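PDB 1PSU: acyl-coenzyme A thioesterase PaaI from Escherichia coli, which hydrolyses the thioester bond of phenylacetyl-coenzyme A derivatives, preferring those with a hydroxylated ring, in the phenylacetate degradation pathway. Local coordinates for residues K105-Y110 against R126-R131; F33-M38 against T95-V100. All coordinates share one frame; numbering follows the deposited sequence.

Interaction 1 of 2, residues K105-Y110 against R126-R131; sequences KQTGVY and RGKSHR
G108 and S129 face each other as a hydrogen-bonded pair of antiparallel strands. S129 N reaches G108 O at 2.8 Å, and G108 N bonds back to S129 O. Y110 and G127 form the next such pair, each N-H bonding to the other's carbonyl. The tight side carries Y110 and S129 and turns to helix 53-69. Here each larger residue sits opposite a glycine. S129 OG stands between its own backbone N and carbonyl carbon (chi1 60°). This lays S129 OG close over the glycine, 3.4 Å from G108 CA, where a CB would clash. The Y110 ring lies back along its strand, with Y110 CE1 3.5 Å from S129 OG. Its OH bonds to Q103 and Q71. A water 2.7 Å from S129 OG donates to Q106 O. R131 N also binds Q106 O, at 3.1 Å, so this one oxygen takes two bonds. From there the extended R131 chain runs past Q106 to K105, where R131 CD lies 3.5 Å from K105 O. Replacing R131 by alanine would keep the backbone bond to Q106 but is likely to leave K105 O without its cover and open a gap beside Q103 and L73. The other face, with T107, V109, K128 and H130, is looser and more open to solvent. One pair there is close: the K128 chain crosses T107, and K128 CE comes within 3.4 Å of T107 CG2. At the far end R126 turns its guanidinium to D111 in a salt bridge. Strands 107-115 and 121-131 are a beta hairpin within the antiparallel sheet of the hot dog fold.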
# COMPACT_ATOMS: atom_id res chain seq x y z
N LYS B 105 11.63 8.55 -21.55
CA LYS B 105 11.67 7.29 -22.29
C LYS B 105 11.67 6.12 -21.33
O LYS B 105 11.13 5.05 -21.64
CB LYS B 105 12.94 7.22 -23.16
CG LYS B 105 12.88 8.04 -24.45
CD LYS B 105 11.91 7.42 -25.46
CE LYS B 105 11.71 8.30 -26.70
NZ LYS B 105 12.94 8.44 -27.55
N GLN B 106 12.25 6.31 -20.16
CA GLN B 106 12.33 5.24 -19.20
C GLN B 106 11.58 5.48 -17.89
O GLN B 106 10.83 4.62 -17.43
CB GLN B 106 13.81 4.97 -18.90
CG GLN B 106 14.26 3.53 -19.08
CD GLN B 106 14.03 2.99 -20.48
OE1 GLN B 106 14.52 3.54 -21.47
NE2 GLN B 106 13.28 1.89 -20.57
N THR B 107 11.78 6.65 -17.30
CA THR B 107 11.16 6.97 -16.01
C THR B 107 9.99 7.93 -16.07
O THR B 107 9.86 8.72 -17.00
CB THR B 107 12.20 7.57 -15.04
OG1 THR B 107 13.37 6.74 -15.03
CG2 THR B 107 11.64 7.64 -13.62
N GLY B 108 9.13 7.88 -15.06
CA GLY B 108 8.00 8.78 -15.01
C GLY B 108 7.58 9.11 -13.59
O GLY B 108 7.89 8.37 -12.66
N VAL B 109 6.92 10.24 -13.42
CA VAL B 109 6.42 10.64 -12.12
C VAL B 109 4.94 10.95 -12.28
O VAL B 109 4.55 11.72 -13.16
CB VAL B 109 7.13 11.89 -11.55
CG1 VAL B 109 6.50 12.26 -10.20
CG2 VAL B 109 8.62 11.61 -11.36
N TYR B 110 4.13 10.34 -11.42
CA TYR B 110 2.67 10.51 -11.45
C TYR B 110 2.16 10.92 -10.08
O TYR B 110 2.60 10.38 -9.07
CB TYR B 110 2.01 9.18 -11.85
CG TYR B 110 2.29 8.75 -13.28
CD1 TYR B 110 3.57 8.37 -13.68
CD2 TYR B 110 1.29 8.81 -14.24
CE1 TYR B 110 3.86 8.08 -15.02
CE2 TYR B 110 1.55 8.53 -15.59
CZ TYR B 110 2.84 8.18 -15.97
OH TYR B 110 3.11 7.98 -17.31
N ARG B 126 2.34 9.94 -4.54
CA ARG B 126 3.26 10.33 -5.59
C ARG B 126 4.13 9.12 -5.84
O ARG B 126 4.73 8.58 -4.92
CB ARG B 126 4.08 11.56 -5.18
CG ARG B 126 5.14 11.95 -6.20
CD ARG B 126 5.66 13.37 -5.96
NE ARG B 126 4.70 14.38 -6.41
CZ ARG B 126 4.92 15.69 -6.39
NH1 ARG B 126 6.07 16.18 -5.94
NH2 ARG B 126 3.97 16.52 -6.82
N GLY B 127 4.15 8.65 -7.08
CA GLY B 127 4.96 7.48 -7.37
C GLY B 127 5.83 7.65 -8.59
O GLY B 127 5.51 8.41 -9.50
N LYS B 128 6.95 6.93 -8.60
CA LYS B 128 7.86 7.00 -9.72
C LYS B 128 7.73 5.68 -10.46
O LYS B 128 7.72 4.62 -9.85
CB LYS B 128 9.31 7.19 -9.25
CG LYS B 128 10.21 7.74 -10.37
CD LYS B 128 11.70 7.68 -10.07
CE LYS B 128 12.34 6.36 -10.52
NZ LYS B 128 13.83 6.32 -10.28
N SER B 129 7.58 5.75 -11.77
CA SER B 129 7.44 4.53 -12.56
C SER B 129 8.74 4.22 -13.32
O SER B 129 9.56 5.10 -13.55
CB SER B 129 6.28 4.68 -13.54
OG SER B 129 6.48 5.76 -14.43
N HIS B 130 8.88 2.96 -13.71
CA HIS B 130 10.04 2.47 -14.44
C HIS B 130 9.51 1.51 -15.51
O HIS B 130 8.83 0.54 -15.19
CB HIS B 130 10.96 1.74 -13.45
CG HIS B 130 12.10 1.01 -14.08
ND1 HIS B 130 11.99 -0.28 -14.56
CD2 HIS B 130 13.39 1.38 -14.29
CE1 HIS B 130 13.16 -0.67 -15.03
NE2 HIS B 130 14.03 0.32 -14.88
N ARG B 131 9.79 1.79 -16.78
CA ARG B 131 9.32 0.90 -17.84
C ARG B 131 10.09 -0.41 -17.91
O ARG B 131 11.29 -0.44 -17.65
CB ARG B 131 9.34 1.63 -19.19
CG ARG B 131 8.12 2.50 -19.33
CD ARG B 131 8.23 3.54 -20.40
NE ARG B 131 6.99 4.31 -20.45
CZ ARG B 131 6.77 5.30 -21.30
NH1 ARG B 131 7.70 5.66 -22.18
NH2 ARG B 131 5.62 5.94 -21.26
O HOH W 1 7.75 5.08 -16.76

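Interaction 2 of 2, residues F33-M38 against T95-V100; sequences FAVVTM and TATAQV
A34 with A98 and V36 with A96 are the hydrogen-bonded pairs of two antiparallel strands whose axes come within 4.6 Å and run at 164° to each other. Both bonds of the V36 and A96 pair are short, 2.7 Å from V36 N to A96 O and 2.7 Å from A96 N to V36 O. A98 N gives a nearly straight bond to A34 O. Between these pairs, CA-H groups approach the same oxygens, as from V35 CA to A96 O at 3.3 Å. The side chains that meet lie on the face with F33, V35, T37, T95, T97 and Q99. They touch mainly on the diagonal. V35 CG1 is anti to its backbone N (chi1 -179°), which carries this methyl along the strand to T95. V35 CG1 meets T95 CG2 there at 3.4 Å, closer than usual for two methyl groups. The other branch of V35 lies beside T97, the two side chains pointing the same way. F33 makes a similar diagonal step. F33 CE1 lies 3.6 Å from T97 CG2, while Q99 CG approaches the edge of the ring at CD1. On the other face the residues are small or medium and do not meet each other across the strands. They turn instead to the interior. V36 and A96 touch L59 of helix 53-69, and A98 touches A67 of the same helix. I27 of strand 25-30 packs against V35 and T37 on the outer face. The contact sets strand 33-39 beside strand 93-103, although helix 53-69 lies between them in sequence. An antiparallel sheet wrapped round a long helix is characteristic of the hot dog fold.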
# COMPACT_ATOMS: atom_id res chain seq x y z
N PHE B 33 -3.28 9.55 -17.63
CA PHE B 33 -4.37 10.01 -16.76
C PHE B 33 -5.39 8.91 -16.51
O PHE B 33 -5.86 8.26 -17.45
CB PHE B 33 -5.06 11.21 -17.42
CG PHE B 33 -6.20 11.79 -16.62
CD1 PHE B 33 -5.95 12.67 -15.57
CD2 PHE B 33 -7.52 11.47 -16.94
CE1 PHE B 33 -7.00 13.21 -14.82
CE2 PHE B 33 -8.57 12.01 -16.20
CZ PHE B 33 -8.32 12.88 -15.14
N ALA B 34 -5.74 8.70 -15.25
CA ALA B 34 -6.73 7.67 -14.91
C ALA B 34 -7.53 8.05 -13.68
O ALA B 34 -7.00 8.65 -12.75
CB ALA B 34 -6.05 6.34 -14.68
N VAL B 35 -8.81 7.73 -13.68
CA VAL B 35 -9.65 7.99 -12.53
C VAL B 35 -10.27 6.66 -12.18
O VAL B 35 -10.83 5.96 -13.03
CB VAL B 35 -10.75 9.04 -12.81
CG1 VAL B 35 -11.57 9.29 -11.55
CG2 VAL B 35 -10.11 10.34 -13.27
N VAL B 36 -10.12 6.30 -10.91
CA VAL B 36 -10.62 5.03 -10.43
C VAL B 36 -11.51 5.26 -9.23
O VAL B 36 -11.34 6.25 -8.52
CB VAL B 36 -9.42 4.12 -10.11
CG1 VAL B 36 -9.64 3.37 -8.84
CG2 VAL B 36 -9.20 3.17 -11.29
N THR B 37 -12.47 4.37 -9.02
CA THR B 37 -13.41 4.49 -7.90
C THR B 37 -13.56 3.20 -7.10
O THR B 37 -13.44 2.10 -7.65
CB THR B 37 -14.83 4.89 -8.38
OG1 THR B 37 -14.74 6.03 -9.23
CG2 THR B 37 -15.71 5.23 -7.20
N MSE B 38 -13.84 3.34 -5.81
CA MSE B 38 -14.01 2.20 -4.93
C MSE B 38 -14.89 2.59 -3.74
O MSE B 38 -14.85 3.72 -3.27
CB MSE B 38 -12.63 1.73 -4.44
CG MSE B 38 -12.64 0.58 -3.45
SE MSE B 38 -11.00 0.53 -2.39
CE MSE B 38 -9.95 -0.70 -3.40
N THR B 95 -12.57 8.17 -4.76
CA THR B 95 -12.16 8.36 -6.14
C THR B 95 -10.69 8.71 -6.14
O THR B 95 -10.25 9.62 -5.43
CB THR B 95 -12.97 9.49 -6.80
OG1 THR B 95 -14.37 9.21 -6.69
CG2 THR B 95 -12.60 9.61 -8.28
N ALA B 96 -9.93 7.97 -6.94
CA ALA B 96 -8.50 8.18 -7.06
C ALA B 96 -8.16 8.63 -8.48
O ALA B 96 -8.47 7.94 -9.46
CB ALA B 96 -7.77 6.88 -6.71
N THR B 97 -7.55 9.80 -8.58
CA THR B 97 -7.16 10.39 -9.85
C THR B 97 -5.65 10.44 -10.00
O THR B 97 -4.97 11.01 -9.15
CB THR B 97 -7.69 11.83 -9.98
OG1 THR B 97 -9.11 11.81 -9.85
CG2 THR B 97 -7.30 12.45 -11.32
N ALA B 98 -5.12 9.84 -11.05
CA ALA B 98 -3.67 9.86 -11.26
C ALA B 98 -3.35 10.72 -12.47
O ALA B 98 -3.93 10.55 -13.55
CB ALA B 98 -3.17 8.43 -11.48
N GLN B 99 -2.43 11.66 -12.29
CA GLN B 99 -2.02 12.58 -13.35
C GLN B 99 -0.53 12.43 -13.56
O GLN B 99 0.22 12.30 -12.60
CB GLN B 99 -2.25 14.04 -12.96
CG GLN B 99 -3.60 14.41 -12.41
CD GLN B 99 -3.55 15.79 -11.80
OE1 GLN B 99 -2.98 16.72 -12.38
NE2 GLN B 99 -4.17 15.94 -10.64
N VAL B 100 -0.08 12.46 -14.80
CA VAL B 100 1.35 12.36 -15.06
C VAL B 100 1.96 13.74 -14.78
O VAL B 100 1.35 14.78 -15.08
CB VAL B 100 1.61 11.96 -16.54
CG1 VAL B 100 0.99 12.97 -17.50
CG2 VAL B 100 3.11 11.87 -16.81

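How the interactions relate
Both interactions belong to one antiparallel sheet and meet through its neighbouring strands 93-103 and 107-115. Y110 of interaction 1 packs on V100 of interaction 2, with Y110 CE2 3.6 Å from V100 CB. Both are partly buried, but interaction 1 is the more exposed. The centre of interaction 2 lies about 6 Å from the chain centre. That of interaction 1 lies about 14 Å out, near the open end of its hairpin. Their chemistry follows. In 33-38 with 95-100, alanines and a valine face helix 53-69. In 105-110 with 126-131, glycines, a serine, a water and charged side chains take larger parts. Interaction 1 is local in sequence; interaction 2 bridges distant parts.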